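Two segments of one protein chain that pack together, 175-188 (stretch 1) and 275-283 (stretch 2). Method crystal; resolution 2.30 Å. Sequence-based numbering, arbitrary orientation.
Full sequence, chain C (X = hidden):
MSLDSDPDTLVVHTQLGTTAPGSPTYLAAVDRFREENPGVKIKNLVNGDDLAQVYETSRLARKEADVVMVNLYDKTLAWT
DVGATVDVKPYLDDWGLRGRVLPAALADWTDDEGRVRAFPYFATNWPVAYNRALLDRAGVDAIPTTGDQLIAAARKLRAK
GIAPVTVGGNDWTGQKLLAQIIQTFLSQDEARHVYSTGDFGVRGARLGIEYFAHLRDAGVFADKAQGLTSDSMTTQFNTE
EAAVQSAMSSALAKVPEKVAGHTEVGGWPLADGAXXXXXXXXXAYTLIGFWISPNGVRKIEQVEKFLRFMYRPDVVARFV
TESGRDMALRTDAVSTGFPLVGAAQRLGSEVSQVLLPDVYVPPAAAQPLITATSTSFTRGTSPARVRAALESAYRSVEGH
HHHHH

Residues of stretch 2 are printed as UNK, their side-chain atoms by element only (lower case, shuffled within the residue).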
# COMPACT_ATOMS: atom_id res chain seq x y z
N GLN C 175 25.02 44.48 -49.02
CA GLN C 175 25.62 44.87 -47.74
C GLN C 175 25.65 43.72 -46.73
O GLN C 175 26.60 43.60 -45.96
CB GLN C 175 24.90 46.11 -47.16
CG GLN C 175 23.94 45.88 -46.00
CD GLN C 175 24.60 45.99 -44.63
OE1 GLN C 175 23.94 45.83 -43.60
NE2 GLN C 175 25.90 46.26 -44.61
N LYS C 176 24.64 42.85 -46.75
CA LYS C 176 24.61 41.70 -45.85
C LYS C 176 25.55 40.56 -46.30
O LYS C 176 26.18 39.90 -45.46
CB LYS C 176 23.18 41.15 -45.74
CG LYS C 176 22.61 41.16 -44.32
CD LYS C 176 22.35 42.58 -43.81
CE LYS C 176 21.17 43.21 -44.51
NZ LYS C 176 20.98 44.64 -44.14
N LEU C 177 25.65 40.34 -47.61
CA LEU C 177 26.52 39.28 -48.14
C LEU C 177 27.99 39.63 -47.93
O LEU C 177 28.79 38.76 -47.58
CB LEU C 177 26.27 39.05 -49.63
CG LEU C 177 26.35 37.61 -50.18
CD1 LEU C 177 26.89 37.65 -51.60
CD2 LEU C 177 27.24 36.73 -49.32
N LEU C 178 28.33 40.90 -48.13
CA LEU C 178 29.71 41.37 -47.93
C LEU C 178 30.11 41.18 -46.48
O LEU C 178 31.22 40.74 -46.17
CB LEU C 178 29.83 42.86 -48.27
CG LEU C 178 31.19 43.50 -48.62
CD1 LEU C 178 31.27 44.84 -47.92
CD2 LEU C 178 32.38 42.62 -48.22
N ALA C 179 29.19 41.51 -45.58
CA ALA C 179 29.44 41.39 -44.15
C ALA C 179 29.55 39.93 -43.75
O ALA C 179 30.30 39.59 -42.83
CB ALA C 179 28.31 42.07 -43.36
N GLN C 180 28.82 39.05 -44.43
CA GLN C 180 28.88 37.63 -44.12
C GLN C 180 30.23 37.05 -44.58
O GLN C 180 30.88 36.29 -43.85
CB GLN C 180 27.73 36.89 -44.81
CG GLN C 180 28.01 35.42 -45.06
CD GLN C 180 26.79 34.63 -45.48
OE1 GLN C 180 25.76 35.20 -45.85
NE2 GLN C 180 26.91 33.31 -45.42
N ILE C 181 30.65 37.42 -45.79
CA ILE C 181 31.91 36.94 -46.32
C ILE C 181 33.05 37.47 -45.45
O ILE C 181 33.95 36.72 -45.07
CB ILE C 181 32.09 37.37 -47.81
CG1 ILE C 181 30.92 36.80 -48.64
CG2 ILE C 181 33.42 36.86 -48.37
CD1 ILE C 181 30.84 37.29 -50.08
N ILE C 182 33.02 38.76 -45.11
CA ILE C 182 34.06 39.31 -44.25
C ILE C 182 34.08 38.52 -42.94
O ILE C 182 35.12 38.37 -42.31
CB ILE C 182 33.83 40.83 -43.95
CG1 ILE C 182 34.17 41.67 -45.19
CG2 ILE C 182 34.66 41.27 -42.73
CD1 ILE C 182 33.92 43.15 -45.00
N GLN C 183 32.93 38.00 -42.54
CA GLN C 183 32.86 37.25 -41.29
C GLN C 183 33.44 35.85 -41.40
O GLN C 183 33.30 35.05 -40.48
CB GLN C 183 31.41 37.16 -40.80
CG GLN C 183 30.95 38.39 -40.04
CD GLN C 183 29.48 38.32 -39.67
OE1 GLN C 183 28.62 38.76 -40.43
NE2 GLN C 183 29.18 37.75 -38.51
N THR C 184 34.08 35.55 -42.52
CA THR C 184 34.69 34.24 -42.68
C THR C 184 35.79 34.11 -41.62
O THR C 184 36.09 33.02 -41.15
CB THR C 184 35.32 34.08 -44.08
OG1 THR C 184 34.30 34.22 -45.08
CG2 THR C 184 35.99 32.71 -44.21
N PHE C 185 36.37 35.25 -41.24
CA PHE C 185 37.45 35.31 -40.25
C PHE C 185 37.08 36.10 -38.99
O PHE C 185 37.94 36.76 -38.40
CB PHE C 185 38.68 35.95 -40.89
CG PHE C 185 39.21 35.21 -42.09
CD1 PHE C 185 39.93 34.02 -41.93
CD2 PHE C 185 38.99 35.69 -43.37
CE1 PHE C 185 40.43 33.34 -43.05
CE2 PHE C 185 39.48 35.02 -44.48
CZ PHE C 185 40.21 33.84 -44.32
N LEU C 186 35.82 36.04 -38.58
CA LEU C 186 35.38 36.76 -37.40
C LEU C 186 34.37 35.94 -36.59
O LEU C 186 33.39 35.44 -37.15
CB LEU C 186 34.74 38.09 -37.81
CG LEU C 186 35.64 39.22 -38.33
CD1 LEU C 186 34.82 40.29 -39.01
CD2 LEU C 186 36.42 39.80 -37.19
N SER C 187 34.62 35.80 -35.29
CA SER C 187 33.70 35.06 -34.45
C SER C 187 32.50 35.97 -34.20
O SER C 187 32.52 37.14 -34.58
CB SER C 187 34.35 34.71 -33.12
OG SER C 187 34.66 35.88 -32.38
N GLN C 188 31.48 35.45 -33.55
CA GLN C 188 30.29 36.24 -33.27
C GLN C 188 30.63 37.54 -32.53
O GLN C 188 30.18 38.62 -32.92
CB GLN C 188 29.30 35.42 -32.43
CG GLN C 188 27.86 35.54 -32.89
CD GLN C 188 27.58 34.71 -34.13
OE1 GLN C 188 28.43 34.59 -35.02
NE2 GLN C 188 26.39 34.13 -34.20
N UNK C 275 37.29 31.20 -39.41
CA UNK C 275 36.99 31.13 -37.98
C UNK C 275 35.73 30.31 -37.71
O UNK C 275 35.14 30.40 -36.64
c UNK C 275 36.82 32.53 -37.41
N UNK C 276 35.31 29.50 -38.68
CA UNK C 276 34.11 28.67 -38.52
C UNK C 276 34.33 27.32 -39.17
O UNK C 276 35.09 27.21 -40.13
c UNK C 276 32.91 29.33 -39.21
c UNK C 276 33.12 31.88 -39.62
n UNK C 276 32.77 32.98 -38.88
c UNK C 276 32.20 32.57 -37.75
n UNK C 276 32.19 31.25 -37.75
c UNK C 276 32.76 30.78 -38.91
N UNK C 277 33.67 26.29 -38.66
CA UNK C 277 33.80 24.97 -39.27
C UNK C 277 33.17 25.08 -40.65
O UNK C 277 33.43 24.25 -41.52
o UNK C 277 32.69 23.59 -36.10
c UNK C 277 33.53 23.88 -36.99
c UNK C 277 33.07 23.91 -38.44
o UNK C 277 34.73 24.14 -36.74
N UNK C 278 32.36 26.14 -40.83
CA UNK C 278 31.68 26.47 -42.08
C UNK C 278 31.25 25.36 -43.02
O UNK C 278 31.46 24.19 -42.72
N UNK C 279 30.66 25.68 -44.19
CA UNK C 279 30.29 26.99 -44.74
C UNK C 279 29.31 27.78 -43.88
O UNK C 279 28.52 27.21 -43.12
c UNK C 279 30.48 25.40 -46.47
c UNK C 279 30.44 24.63 -45.18
c UNK C 279 29.71 26.62 -46.10
N UNK C 280 29.35 29.10 -44.03
CA UNK C 280 28.52 30.00 -43.24
C UNK C 280 27.17 30.40 -43.79
O UNK C 280 26.99 30.54 -45.00
o UNK C 280 29.42 32.06 -44.16
c UNK C 280 30.68 31.02 -42.40
c UNK C 280 29.29 31.31 -42.95
N UNK C 281 26.22 30.59 -42.88
CA UNK C 281 24.88 31.05 -43.22
C UNK C 281 24.50 32.07 -42.15
O UNK C 281 24.87 31.92 -40.99
c UNK C 281 23.82 29.91 -43.22
c UNK C 281 23.54 29.44 -41.81
c UNK C 281 24.29 28.76 -44.10
N UNK C 282 23.77 33.11 -42.53
CA UNK C 282 23.32 34.13 -41.58
C UNK C 282 22.09 33.66 -40.82
O UNK C 282 21.18 33.08 -41.41
c UNK C 282 22.95 35.47 -42.28
c UNK C 282 24.20 36.15 -42.83
c UNK C 282 23.91 37.46 -43.55
c UNK C 282 22.23 36.40 -41.31
N UNK C 283 22.07 33.89 -39.52
CA UNK C 283 20.92 33.55 -38.70
C UNK C 283 20.74 34.66 -37.67
O UNK C 283 21.70 35.05 -36.99
c UNK C 283 21.02 30.99 -38.92
n UNK C 283 18.47 28.09 -36.04
c UNK C 283 19.65 28.32 -36.61
n UNK C 283 20.68 27.54 -36.31
n UNK C 283 19.80 29.33 -37.48
c UNK C 283 21.06 29.66 -38.16
c UNK C 283 21.11 32.20 -37.99
O HOH W 1 31.49 33.72 -44.36

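Position 275 carries one side-chain carbon and nothing beyond it. The CA-to-CB bond points toward stretch 1, and CB of 275 lies 3.8 Å from Leu186 N. The backbone N of 275 donates a hydrogen bond to Thr184 O at 2.8 Å, nearly straight at 173°. A lone CB identifies Ala275.

Position 276 has one carbon followed by a five-membered ring of three carbons and two nitrogens. One ring nitrogen reaches the backbone of stretch 1. It donates a hydrogen bond to Gln183 O at 2.7 Å and lies 3.1 Å from Leu186 O. Both oxygens sit at the ring edge, near its plane. An imidazole makes this His276, and the nitrogen is NE2.

Position 277 has two carbons, the second carrying two oxygens. It is out of reach of stretch 1. The short carboxylate gives Asp277.

Position 278 has no side-chain atoms. The lack of a side chain makes this Gly278, and its positive phi of 32° by itself favours glycine.

Position 279 has three carbons that close a ring onto the backbone N. The peptide bond before it is cis. It makes no contact with stretch 1. This is Pro279.

Position 280 begins the strand. Its first side-chain carbon carries one oxygen and one carbon, and the CA-to-CB bond points toward stretch 1. The oxygen accepts a hydrogen bond from Gln180 NE2 at 3.1 Å. The branch with a hydroxyl is Thr280, and the oxygen is OG1.

Position 281 has three carbons, forked at the first. The CA-to-CB bond points away from stretch 1, but CA of 281 lies 3.8 Å from Gln180 NE2. The fork without oxygen is Val281.

Position 282 has four carbons, forked at the first, with one arm two carbons long. The CA-to-CB bond points toward stretch 1. The end of the long arm lies 3.8 Å from Lys176 O, and its inner carbon 3.5 Å from Gln180 OE1. This is Ile282; those carbons are CD1 and CG1.

Position 283 has three carbons, a nitrogen, then a carbon bearing two more nitrogens. The guanidinium end leads away from stretch 1. This is Arg283.

The contact has two parts. At the helix, the CA-to-CB bonds of Thr280 and Ile282 point toward stretch 1, while that of Val281 between them points away. Gln180 extends across to meet them. Water 1 reinforces this part by bonding Gln180 O at 2.7 Å, Thr184 OG1 at 2.9 Å and Thr280 OG1 at 2.7 Å. Beyond the helix, Ala275 N and His276 NE2 take up the carbonyls of Thr184 and Gln183, joining the loop to the 3-10 segment.

Stretch 2 275-283: AHDGPTVIR
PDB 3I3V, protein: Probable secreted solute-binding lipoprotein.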